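Local coordinates for flagellar brake protein YcgR (Klebsiella pneumoniae, PDB 5KEC) that binds the second messenger c-di-GMP through a PilZ-type domain and probably activates transcription of type 3 fimbriae genes during biofilm formation, at residues Arg114-His119 and Gly146-Thr151; Phe123-Arg128 and Glu133-Asp138; Ala173-Ile178 and Glu221-Asp226; Phe209-Arg212 and Asp216-Arg219. All coordinates share one frame; numbering follows the deposited sequence.

Contact 1 of 4, residues Arg114-His119 and Gly146-Thr151; sequences RFRLRH and GCALMT
Arg116 lies against the start of strand 146-151 with the middle of its side chain as well as its head, a good example of an arginine used both as packing and as charge. The van der Waals part is small, burying 122 Å² in all. Arg116 CD rests 3.8 Å from Cys147 CA and 4.1 Å from Gly146 C, so methylene meets bare backbone. Farther out, the methyl of Ala148 points at the guanidinium, its CB 3.8 Å from Arg116 NH2, while the peptide between Cys147 and Ala148 passes the group obliquely. The arginine chain is straight through chi2 and bends at chi3 (-49°), which carries the head alongside Ala148.

The polar part is indirect. Arg116 NE and Ala148 N, two donors 3.8 Å apart, both reach OD1 of Asp141, the first in a salt bridge and the second in a weak hydrogen bond. The salt bridge may position Asp141, which, like Arg114 and Gly146, binds c-di-GMP in another structure of this protein. Asp141, Ser143 and Gly146 make up the PilZ D/NxSxxG signature.

Strand 146-151 runs between strands 134-142 and 199-210 of the sheet, whereas Leu117, next to Arg116, packs on Leu227, Ile228 and Ala231 of helix 214-234.

Contact 2 of 4, residues Phe123-Arg128 and Glu133-Asp138; sequences FYCRGR and ENYLFD
Tyr135 reaches across to the neighbouring strand and lays its ring over the backbone of Gly127, showing how an aromatic residue can use a glycine partner as a flat seat. With chi1 at 63°, its CG stands between the backbone N and the carbonyl carbon, which swings the ring over the adjacent strand. Gly127 CA sits 3.9 Å from the ring centroid in a CH-pi contact, and Cys125 SG flanks the ring 4.2 Å from Tyr135 CE1. At the ring edge a water in the plane joins Tyr135 OH to Arg128 O, 2.8 and 2.9 Å away respectively. The backbones of this pair bond in both directions, Tyr135 N to Gly127 O at 2.9 Å being the straighter.

Arg128 and Asn134 emerge from the other face and run side by side, guanidinium and amide planes 49° apart, with Arg128 NE 3.1 Å from Asn134 OD1. On that face too, Asp138 OD1 comes 3.0 Å from Tyr124 CE1, ring and carboxylate planes 87° apart. Leu136 CD1 packs on Tyr124 CB. Between these pairs, Cys125 and Phe137 exchange two backbone hydrogen bonds, each 2.8 Å from N to O, and their side chains turn to the buried side near Leu149.

The alternation is that of an antiparallel ladder, and the short connection between the strands makes it a beta hairpin, here part of the curled sheet of the PilZ domain.

Contact 3 of 4, residues Ala173-Ile178 and Glu221-Asp226; sequences AEYGEI and EKILLD
Tyr175 and Ile223 have matching first torsions: in each, the branch that touches the other, Tyr175 CG or Ile223 CG1, stands anti to its own carbonyl carbon (chi1 of Tyr175 -60°), which sends the phenol toward the helix, over Ile223 and on to Asp226. The contact joins the turn of the hairpin formed by strands 164-171 and 177-193 to the long C-terminal helix 214-234, and it illustrates how one tyrosine can use face and hydroxyl together.

Over one ring face lies Ile223 CG1, 3.7 Å from the centroid of Tyr175 and 22° off the ring normal, a CH-pi contact displaced toward the rim. Ile223 CD1 comes 3.7 Å from Tyr175 CB, so the CG1-CD1 arm runs from the ring back toward the root of the tyrosine. Within the turn Gly176 N bonds to Ala173 O, while Arg219 of the helix gives a hydrogen bond to Tyr175 O.

One turn beyond Ile223, the helix offers Asp226 to the far end of the ring. There the hydroxyl of Tyr175 donates from OH to Asp226 OD2 over 2.7 Å, arriving on the anti side of the carboxylate and 26° out of its plane.

Contact 4 of 4, residues Phe209-Arg212 and Asp216-Arg219; sequences FKFR and DQRR
Phe211 turns its ring onto the first part of helix 214-234, where Gln217 comes up beneath one face. The CB bond of Phe211 is directed toward the helix and its CG stands anti to the carbonyl carbon (chi1 -70°), and so the ring lies on it. The helix backbone presents Gln217 CB to the ring face; CG is then anti to the backbone N (chi1 173°), and the extended chain leads the amide away from the ring. The CH-pi contact is almost central: Gln217 CB is 3.8 Å from the centroid of Phe211 and only 5° off the normal. Gln217 CA belongs to the same face but sits toward the rim, 3.6 Å from Phe211 CE1. Side chains cross at about a right angle.

The contact spans the short connection between the end of strand 199-210 of the PilZ sheet and the start of the C-terminal helix. Asp216 and Phe211 slide past one another in opposite directions, with Asp216 CB 3.7 Å from Phe211 CD1. OD2 of Asp216 has a hydrogen bond with His213 ND1. Beside it, Arg212 touches only by its base, CB being 3.8 Å from Asp216 OD2; the extended chain carries its guanidinium away to Asn167, which accepts a hydrogen bond from NH2.

In the fold
From the N terminus the chain first builds a separate antiparallel sheet with its own helix, and all four contacts lie in the domain that follows. Contact 1 opens at 114-119 and closes at 146-151; contact 2, the hairpin of 123-128 and 133-138, is nested within that loop. The two touch where Met150 N meets Asp138 O. Contact 3 starts at 173-178 and closes on the C-terminal helix, enclosing contact 4, the turn into that helix. Arg219 links this nested pair, while Phe123 packs against Ala173, Tyr175 and Ile223, joining contacts 2 and 3. None cross; contacts 1 and 2 hold parts of the curled sheet together, contacts 3 and 4 join it to helix 214-234.

Contact 1 of 4, residues Arg114-His119 and Gly146-Thr151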
# COMPACT_ATOMS: atom_id res chain seq x y z
N ARG B 114 -4.64 -2.54 -0.10
CA ARG B 114 -4.35 -3.74 0.67
C ARG B 114 -4.66 -5.01 -0.13
O ARG B 114 -4.19 -6.10 0.21
CB ARG B 114 -5.13 -3.75 1.98
CG ARG B 114 -4.88 -2.53 2.87
CD ARG B 114 -5.81 -2.55 4.08
NE ARG B 114 -7.21 -2.48 3.69
CZ ARG B 114 -8.23 -2.71 4.52
NH1 ARG B 114 -7.99 -3.02 5.79
NH2 ARG B 114 -9.48 -2.63 4.09
N PHE B 115 -5.43 -4.87 -1.21
CA PHE B 115 -5.85 -6.02 -2.00
C PHE B 115 -4.81 -6.42 -3.04
O PHE B 115 -4.17 -5.57 -3.65
CB PHE B 115 -7.20 -5.75 -2.67
CG PHE B 115 -8.38 -5.87 -1.75
CD1 PHE B 115 -9.08 -7.06 -1.65
CD2 PHE B 115 -8.78 -4.79 -0.97
CE1 PHE B 115 -10.17 -7.17 -0.80
CE2 PHE B 115 -9.87 -4.90 -0.12
CZ PHE B 115 -10.57 -6.09 -0.04
N ARG B 116 -4.67 -7.73 -3.24
CA ARG B 116 -3.73 -8.26 -4.23
C ARG B 116 -4.43 -9.28 -5.13
O ARG B 116 -5.35 -9.97 -4.70
CB ARG B 116 -2.50 -8.87 -3.55
CG ARG B 116 -1.66 -7.84 -2.78
CD ARG B 116 -0.44 -8.47 -2.09
NE ARG B 116 -0.81 -9.66 -1.32
CZ ARG B 116 -1.31 -9.64 -0.09
NH1 ARG B 116 -1.51 -8.48 0.52
NH2 ARG B 116 -1.61 -10.78 0.53
N LEU B 117 -3.97 -9.38 -6.37
CA LEU B 117 -4.64 -10.21 -7.37
C LEU B 117 -4.09 -11.63 -7.46
O LEU B 117 -2.89 -11.84 -7.65
CB LEU B 117 -4.55 -9.52 -8.74
CG LEU B 117 -5.22 -10.21 -9.93
CD1 LEU B 117 -6.69 -10.48 -9.64
CD2 LEU B 117 -5.06 -9.35 -11.17
N ARG B 118 -4.98 -12.61 -7.33
CA ARG B 118 -4.63 -14.02 -7.50
C ARG B 118 -4.49 -14.32 -8.98
O ARG B 118 -5.12 -13.66 -9.81
CB ARG B 118 -5.71 -14.90 -6.86
CG ARG B 118 -5.40 -16.39 -6.86
CD ARG B 118 -6.43 -17.16 -6.04
NE ARG B 118 -7.80 -16.91 -6.49
CZ ARG B 118 -8.45 -17.66 -7.37
NH1 ARG B 118 -7.87 -18.72 -7.91
NH2 ARG B 118 -9.70 -17.35 -7.72
N HIS B 119 -3.68 -15.32 -9.34
CA HIS B 119 -3.42 -15.59 -10.75
C HIS B 119 -3.03 -17.05 -11.02
O HIS B 119 -2.90 -17.85 -10.10
CB HIS B 119 -2.34 -14.65 -11.29
CG HIS B 119 -1.02 -14.76 -10.57
ND1 HIS B 119 -0.07 -15.69 -10.92
CD2 HIS B 119 -0.52 -14.08 -9.52
CE1 HIS B 119 0.98 -15.56 -10.12
NE2 HIS B 119 0.73 -14.60 -9.26
N GLY B 146 2.93 -4.62 -3.90
CA GLY B 146 3.50 -5.78 -3.25
C GLY B 146 3.01 -7.11 -3.79
O GLY B 146 2.39 -7.20 -4.86
N CYS B 147 3.29 -8.17 -3.03
CA CYS B 147 2.95 -9.51 -3.45
C CYS B 147 2.98 -10.44 -2.25
O CYS B 147 3.59 -10.13 -1.23
CB CYS B 147 3.94 -10.01 -4.50
SG CYS B 147 5.63 -10.15 -3.86
N ALA B 148 2.30 -11.57 -2.38
CA ALA B 148 2.36 -12.62 -1.39
C ALA B 148 3.23 -13.74 -1.93
O ALA B 148 3.02 -14.22 -3.05
CB ALA B 148 0.96 -13.15 -1.06
N LEU B 149 4.21 -14.15 -1.13
CA LEU B 149 5.12 -15.22 -1.51
C LEU B 149 4.78 -16.42 -0.66
O LEU B 149 4.39 -16.27 0.50
CB LEU B 149 6.57 -14.80 -1.28
CG LEU B 149 6.95 -13.45 -1.88
CD1 LEU B 149 8.32 -12.99 -1.39
CD2 LEU B 149 6.92 -13.52 -3.41
N MET B 150 4.92 -17.61 -1.22
CA MET B 150 4.56 -18.82 -0.50
C MET B 150 5.65 -19.88 -0.59
O MET B 150 6.29 -20.06 -1.62
CB MET B 150 3.24 -19.36 -1.04
CG MET B 150 2.77 -20.64 -0.37
SD MET B 150 1.00 -20.93 -0.67
CE MET B 150 0.30 -19.54 0.23
N THR B 151 5.86 -20.57 0.52
CA THR B 151 6.80 -21.68 0.57
C THR B 151 6.44 -22.60 1.72
O THR B 151 5.81 -22.18 2.69
CB THR B 151 8.24 -21.18 0.75
OG1 THR B 151 9.12 -22.31 0.80
CG2 THR B 151 8.38 -20.40 2.05

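Contact 2 of 4, residues Phe123-Arg128 and Glu133-Asp138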
# COMPACT_ATOMS: atom_id res chain seq x y z
N PHE B 123 4.83 -17.65 -11.66
CA PHE B 123 5.70 -16.59 -11.16
C PHE B 123 6.39 -17.06 -9.89
O PHE B 123 5.76 -17.66 -9.03
CB PHE B 123 4.90 -15.32 -10.88
CG PHE B 123 4.29 -14.69 -12.10
CD1 PHE B 123 4.70 -15.04 -13.38
CD2 PHE B 123 3.29 -13.73 -11.97
CE1 PHE B 123 4.14 -14.44 -14.50
CE2 PHE B 123 2.72 -13.13 -13.08
CZ PHE B 123 3.15 -13.48 -14.35
N TYR B 124 7.69 -16.77 -9.77
CA TYR B 124 8.45 -17.17 -8.59
C TYR B 124 9.33 -16.01 -8.14
O TYR B 124 9.52 -15.04 -8.88
CB TYR B 124 9.32 -18.40 -8.90
CG TYR B 124 8.55 -19.66 -9.23
CD1 TYR B 124 8.20 -20.56 -8.24
CD2 TYR B 124 8.18 -19.95 -10.54
CE1 TYR B 124 7.49 -21.72 -8.54
CE2 TYR B 124 7.47 -21.10 -10.85
CZ TYR B 124 7.13 -21.98 -9.84
OH TYR B 124 6.43 -23.13 -10.14
N CYS B 125 9.84 -16.10 -6.92
CA CYS B 125 10.83 -15.14 -6.43
C CYS B 125 12.02 -15.90 -5.87
O CYS B 125 11.88 -16.74 -4.98
CB CYS B 125 10.23 -14.26 -5.34
SG CYS B 125 11.42 -13.15 -4.56
N ARG B 126 13.21 -15.60 -6.40
CA ARG B 126 14.40 -16.30 -5.96
C ARG B 126 15.42 -15.29 -5.48
O ARG B 126 15.31 -14.10 -5.76
CB ARG B 126 15.00 -17.14 -7.10
CG ARG B 126 15.89 -16.34 -8.03
CD ARG B 126 16.34 -17.18 -9.22
NE ARG B 126 16.61 -16.34 -10.39
CZ ARG B 126 17.82 -15.97 -10.78
NH1 ARG B 126 18.89 -16.35 -10.10
NH2 ARG B 126 17.96 -15.20 -11.86
N GLY B 127 16.43 -15.77 -4.76
CA GLY B 127 17.44 -14.90 -4.19
C GLY B 127 18.22 -15.64 -3.11
O GLY B 127 18.07 -16.84 -2.93
N ARG B 128 19.07 -14.90 -2.40
CA ARG B 128 19.82 -15.48 -1.30
C ARG B 128 19.60 -14.64 -0.06
O ARG B 128 19.54 -13.42 -0.13
CB ARG B 128 21.31 -15.54 -1.64
CG ARG B 128 21.62 -16.47 -2.80
CD ARG B 128 23.12 -16.57 -3.07
NE ARG B 128 23.41 -17.60 -4.07
CZ ARG B 128 23.58 -17.35 -5.36
NH1 ARG B 128 23.49 -16.11 -5.82
NH2 ARG B 128 23.84 -18.35 -6.20
N GLU B 133 22.30 -18.31 1.93
CA GLU B 133 21.39 -19.42 1.67
C GLU B 133 20.38 -19.06 0.59
O GLU B 133 19.80 -17.98 0.61
CB GLU B 133 20.67 -19.83 2.95
CG GLU B 133 19.67 -20.95 2.76
CD GLU B 133 19.19 -21.53 4.07
OE1 GLU B 133 20.04 -22.02 4.85
OE2 GLU B 133 17.97 -21.48 4.34
N ASN B 134 20.18 -19.97 -0.37
CA ASN B 134 19.21 -19.78 -1.44
C ASN B 134 17.78 -19.87 -0.92
O ASN B 134 17.46 -20.72 -0.09
CB ASN B 134 19.41 -20.83 -2.53
CG ASN B 134 20.67 -20.60 -3.35
OD1 ASN B 134 21.01 -19.47 -3.69
ND2 ASN B 134 21.38 -21.69 -3.67
N TYR B 135 16.91 -18.98 -1.39
CA TYR B 135 15.48 -19.14 -1.15
C TYR B 135 14.70 -19.09 -2.45
O TYR B 135 15.14 -18.50 -3.44
CB TYR B 135 14.93 -18.10 -0.18
CG TYR B 135 15.04 -16.67 -0.65
CD1 TYR B 135 14.22 -16.19 -1.68
CD2 TYR B 135 15.93 -15.79 -0.06
CE1 TYR B 135 14.32 -14.88 -2.11
CE2 TYR B 135 16.04 -14.49 -0.48
CZ TYR B 135 15.23 -14.03 -1.50
OH TYR B 135 15.35 -12.72 -1.91
N LEU B 136 13.52 -19.69 -2.42
CA LEU B 136 12.63 -19.69 -3.56
C LEU B 136 11.21 -19.54 -3.04
O LEU B 136 10.85 -20.20 -2.06
CB LEU B 136 12.77 -20.99 -4.35
CG LEU B 136 11.79 -21.13 -5.52
CD1 LEU B 136 11.96 -19.98 -6.49
CD2 LEU B 136 12.00 -22.47 -6.22
N PHE B 137 10.43 -18.67 -3.66
CA PHE B 137 9.03 -18.51 -3.27
C PHE B 137 8.11 -18.56 -4.48
O PHE B 137 8.48 -18.08 -5.56
CB PHE B 137 8.83 -17.16 -2.57
CG PHE B 137 9.56 -17.02 -1.26
CD1 PHE B 137 9.05 -17.60 -0.10
CD2 PHE B 137 10.72 -16.27 -1.17
CE1 PHE B 137 9.71 -17.45 1.10
CE2 PHE B 137 11.38 -16.12 0.03
CZ PHE B 137 10.88 -16.71 1.17
N ASP B 138 6.93 -19.14 -4.31
CA ASP B 138 5.86 -18.96 -5.27
C ASP B 138 5.27 -17.58 -5.08
O ASP B 138 4.96 -17.18 -3.95
CB ASP B 138 4.76 -20.01 -5.07
CG ASP B 138 5.11 -21.36 -5.66
OD1 ASP B 138 6.32 -21.67 -5.76
OD2 ASP B 138 4.17 -22.10 -6.02
O HOH W 1 17.53 -11.44 -0.82

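Contact 3 of 4, residues Ala173-Ile178 and Glu221-Asp226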
# COMPACT_ATOMS: atom_id res chain seq x y z
N ALA B 173 8.03 -15.32 -15.81
CA ALA B 173 7.76 -16.05 -17.04
C ALA B 173 7.91 -15.15 -18.27
O ALA B 173 8.98 -14.58 -18.51
CB ALA B 173 6.36 -16.67 -17.00
N GLU B 174 6.83 -15.01 -19.03
CA GLU B 174 6.87 -14.30 -20.30
C GLU B 174 7.31 -12.84 -20.16
O GLU B 174 7.72 -12.22 -21.14
CB GLU B 174 5.51 -14.35 -21.01
CG GLU B 174 4.66 -15.57 -20.69
CD GLU B 174 3.49 -15.24 -19.78
OE1 GLU B 174 2.44 -14.80 -20.30
OE2 GLU B 174 3.62 -15.41 -18.55
N TYR B 175 7.20 -12.29 -18.95
CA TYR B 175 7.49 -10.88 -18.74
C TYR B 175 8.94 -10.62 -18.38
O TYR B 175 9.34 -9.46 -18.22
CB TYR B 175 6.56 -10.29 -17.68
CG TYR B 175 5.10 -10.40 -18.05
CD1 TYR B 175 4.47 -9.38 -18.75
CD2 TYR B 175 4.35 -11.51 -17.69
CE1 TYR B 175 3.13 -9.47 -19.10
CE2 TYR B 175 3.01 -11.62 -18.03
CZ TYR B 175 2.41 -10.59 -18.73
OH TYR B 175 1.08 -10.67 -19.07
N GLY B 176 9.72 -11.68 -18.25
CA GLY B 176 11.13 -11.55 -17.93
C GLY B 176 11.40 -11.58 -16.44
O GLY B 176 10.66 -12.19 -15.66
N GLU B 177 12.47 -10.91 -16.03
CA GLU B 177 12.87 -10.90 -14.64
C GLU B 177 13.01 -9.47 -14.14
O GLU B 177 13.31 -8.55 -14.90
CB GLU B 177 14.17 -11.68 -14.43
CG GLU B 177 14.02 -13.15 -14.76
CD GLU B 177 15.21 -13.99 -14.36
OE1 GLU B 177 16.35 -13.48 -14.44
OE2 GLU B 177 15.00 -15.15 -13.96
N ILE B 178 12.76 -9.30 -12.85
CA ILE B 178 12.88 -8.00 -12.22
C ILE B 178 13.56 -8.15 -10.87
O ILE B 178 13.03 -8.80 -9.96
CB ILE B 178 11.51 -7.34 -12.00
CG1 ILE B 178 10.76 -7.21 -13.33
CG2 ILE B 178 11.67 -5.97 -11.34
CD1 ILE B 178 9.40 -6.56 -13.20
N GLU B 221 3.10 -2.91 -13.43
CA GLU B 221 1.77 -2.38 -13.70
C GLU B 221 1.18 -2.93 -14.99
O GLU B 221 -0.03 -3.14 -15.09
CB GLU B 221 1.81 -0.84 -13.71
CG GLU B 221 1.95 -0.25 -12.31
CD GLU B 221 2.31 1.23 -12.30
OE1 GLU B 221 3.00 1.69 -13.23
OE2 GLU B 221 1.90 1.93 -11.35
N LYS B 222 2.03 -3.20 -15.97
CA LYS B 222 1.57 -3.80 -17.22
C LYS B 222 1.14 -5.24 -17.01
O LYS B 222 0.14 -5.69 -17.58
CB LYS B 222 2.65 -3.72 -18.29
CG LYS B 222 2.89 -2.31 -18.79
CD LYS B 222 3.85 -2.28 -19.97
CE LYS B 222 5.22 -2.83 -19.59
NZ LYS B 222 6.19 -2.72 -20.72
N ILE B 223 1.89 -5.98 -16.21
CA ILE B 223 1.50 -7.34 -15.85
C ILE B 223 0.16 -7.33 -15.13
O ILE B 223 -0.70 -8.18 -15.38
CB ILE B 223 2.55 -7.99 -14.93
CG1 ILE B 223 3.90 -8.09 -15.63
CG2 ILE B 223 2.07 -9.37 -14.47
CD1 ILE B 223 5.01 -8.59 -14.74
N LEU B 224 -0.02 -6.37 -14.22
CA LEU B 224 -1.25 -6.26 -13.46
C LEU B 224 -2.44 -6.06 -14.39
O LEU B 224 -3.44 -6.76 -14.28
CB LEU B 224 -1.18 -5.08 -12.50
CG LEU B 224 -0.44 -5.29 -11.19
CD1 LEU B 224 -0.33 -3.97 -10.47
CD2 LEU B 224 -1.15 -6.32 -10.33
N LEU B 225 -2.30 -5.11 -15.30
CA LEU B 225 -3.35 -4.82 -16.26
C LEU B 225 -3.71 -6.08 -17.06
O LEU B 225 -4.86 -6.27 -17.43
CB LEU B 225 -2.95 -3.67 -17.19
CG LEU B 225 -2.70 -2.31 -16.52
CD1 LEU B 225 -2.29 -1.25 -17.53
CD2 LEU B 225 -3.92 -1.83 -15.74
N ASP B 226 -2.72 -6.94 -17.29
CA ASP B 226 -2.94 -8.21 -17.99
C ASP B 226 -3.66 -9.22 -17.10
O ASP B 226 -4.52 -9.98 -17.57
CB ASP B 226 -1.61 -8.81 -18.45
CG ASP B 226 -1.06 -8.13 -19.69
OD1 ASP B 226 -1.82 -7.44 -20.39
OD2 ASP B 226 0.15 -8.31 -19.98

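Contact 4 of 4, residues Phe209-Arg212 and Asp216-Arg219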
# COMPACT_ATOMS: atom_id res chain seq x y z
N PHE B 209 6.88 -4.00 -2.23
CA PHE B 209 7.91 -3.74 -3.23
C PHE B 209 8.69 -2.48 -2.89
O PHE B 209 8.10 -1.44 -2.59
CB PHE B 209 7.28 -3.56 -4.61
CG PHE B 209 6.73 -4.82 -5.20
CD1 PHE B 209 5.57 -4.79 -5.96
CD2 PHE B 209 7.37 -6.04 -5.01
CE1 PHE B 209 5.06 -5.95 -6.52
CE2 PHE B 209 6.86 -7.20 -5.57
CZ PHE B 209 5.70 -7.15 -6.32
N LYS B 210 10.02 -2.57 -2.94
CA LYS B 210 10.86 -1.37 -2.97
C LYS B 210 11.52 -1.29 -4.34
O LYS B 210 12.62 -1.81 -4.54
CB LYS B 210 11.93 -1.40 -1.87
CG LYS B 210 11.40 -1.20 -0.46
CD LYS B 210 10.71 0.14 -0.29
CE LYS B 210 10.06 0.27 1.09
NZ LYS B 210 9.37 1.57 1.30
N PHE B 211 10.83 -0.67 -5.29
CA PHE B 211 11.31 -0.63 -6.67
C PHE B 211 12.62 0.14 -6.83
O PHE B 211 12.89 1.10 -6.11
CB PHE B 211 10.25 -0.03 -7.60
CG PHE B 211 9.06 -0.92 -7.80
CD1 PHE B 211 9.11 -1.98 -8.70
CD2 PHE B 211 7.88 -0.70 -7.10
CE1 PHE B 211 8.01 -2.79 -8.89
CE2 PHE B 211 6.78 -1.51 -7.28
CZ PHE B 211 6.84 -2.56 -8.18
N ARG B 212 13.43 -0.29 -7.80
CA ARG B 212 14.70 0.37 -8.08
C ARG B 212 14.55 1.43 -9.16
O ARG B 212 15.31 2.40 -9.20
CB ARG B 212 15.76 -0.66 -8.49
CG ARG B 212 16.08 -1.66 -7.40
CD ARG B 212 17.23 -2.57 -7.80
NE ARG B 212 17.68 -3.37 -6.68
CZ ARG B 212 18.72 -4.21 -6.73
NH1 ARG B 212 19.40 -4.35 -7.85
NH2 ARG B 212 19.05 -4.90 -5.65
N ASP B 216 10.79 -0.50 -13.54
CA ASP B 216 10.41 -1.75 -12.87
C ASP B 216 8.94 -1.73 -12.46
O ASP B 216 8.22 -2.69 -12.71
CB ASP B 216 11.31 -2.00 -11.66
CG ASP B 216 12.73 -2.33 -12.06
OD1 ASP B 216 12.92 -2.77 -13.22
OD2 ASP B 216 13.65 -2.14 -11.24
N GLN B 217 8.51 -0.64 -11.85
CA GLN B 217 7.11 -0.50 -11.46
C GLN B 217 6.17 -0.51 -12.67
O GLN B 217 5.09 -1.10 -12.62
CB GLN B 217 6.91 0.77 -10.64
CG GLN B 217 5.46 1.09 -10.33
CD GLN B 217 5.28 2.51 -9.85
OE1 GLN B 217 5.63 2.84 -8.72
NE2 GLN B 217 4.74 3.37 -10.71
N ARG B 218 6.58 0.14 -13.75
CA ARG B 218 5.77 0.14 -14.97
C ARG B 218 5.61 -1.27 -15.51
O ARG B 218 4.53 -1.65 -15.96
CB ARG B 218 6.39 1.04 -16.04
CG ARG B 218 6.01 2.51 -15.93
CD ARG B 218 6.31 3.23 -17.23
NE ARG B 218 5.87 4.63 -17.22
CZ ARG B 218 6.69 5.66 -17.05
NH1 ARG B 218 7.99 5.46 -16.88
NH2 ARG B 218 6.21 6.90 -17.06
N ARG B 219 6.69 -2.05 -15.48
CA ARG B 219 6.61 -3.43 -15.91
C ARG B 219 5.62 -4.20 -15.04
O ARG B 219 4.81 -4.97 -15.55
CB ARG B 219 7.98 -4.10 -15.89
CG ARG B 219 8.90 -3.62 -17.01
CD ARG B 219 10.29 -4.21 -16.86
NE ARG B 219 10.32 -5.64 -17.15
CZ ARG B 219 11.33 -6.44 -16.84
NH1 ARG B 219 12.39 -5.96 -16.20
NH2 ARG B 219 11.27 -7.73 -17.14
O HOH W 2 12.91 -2.98 -9.09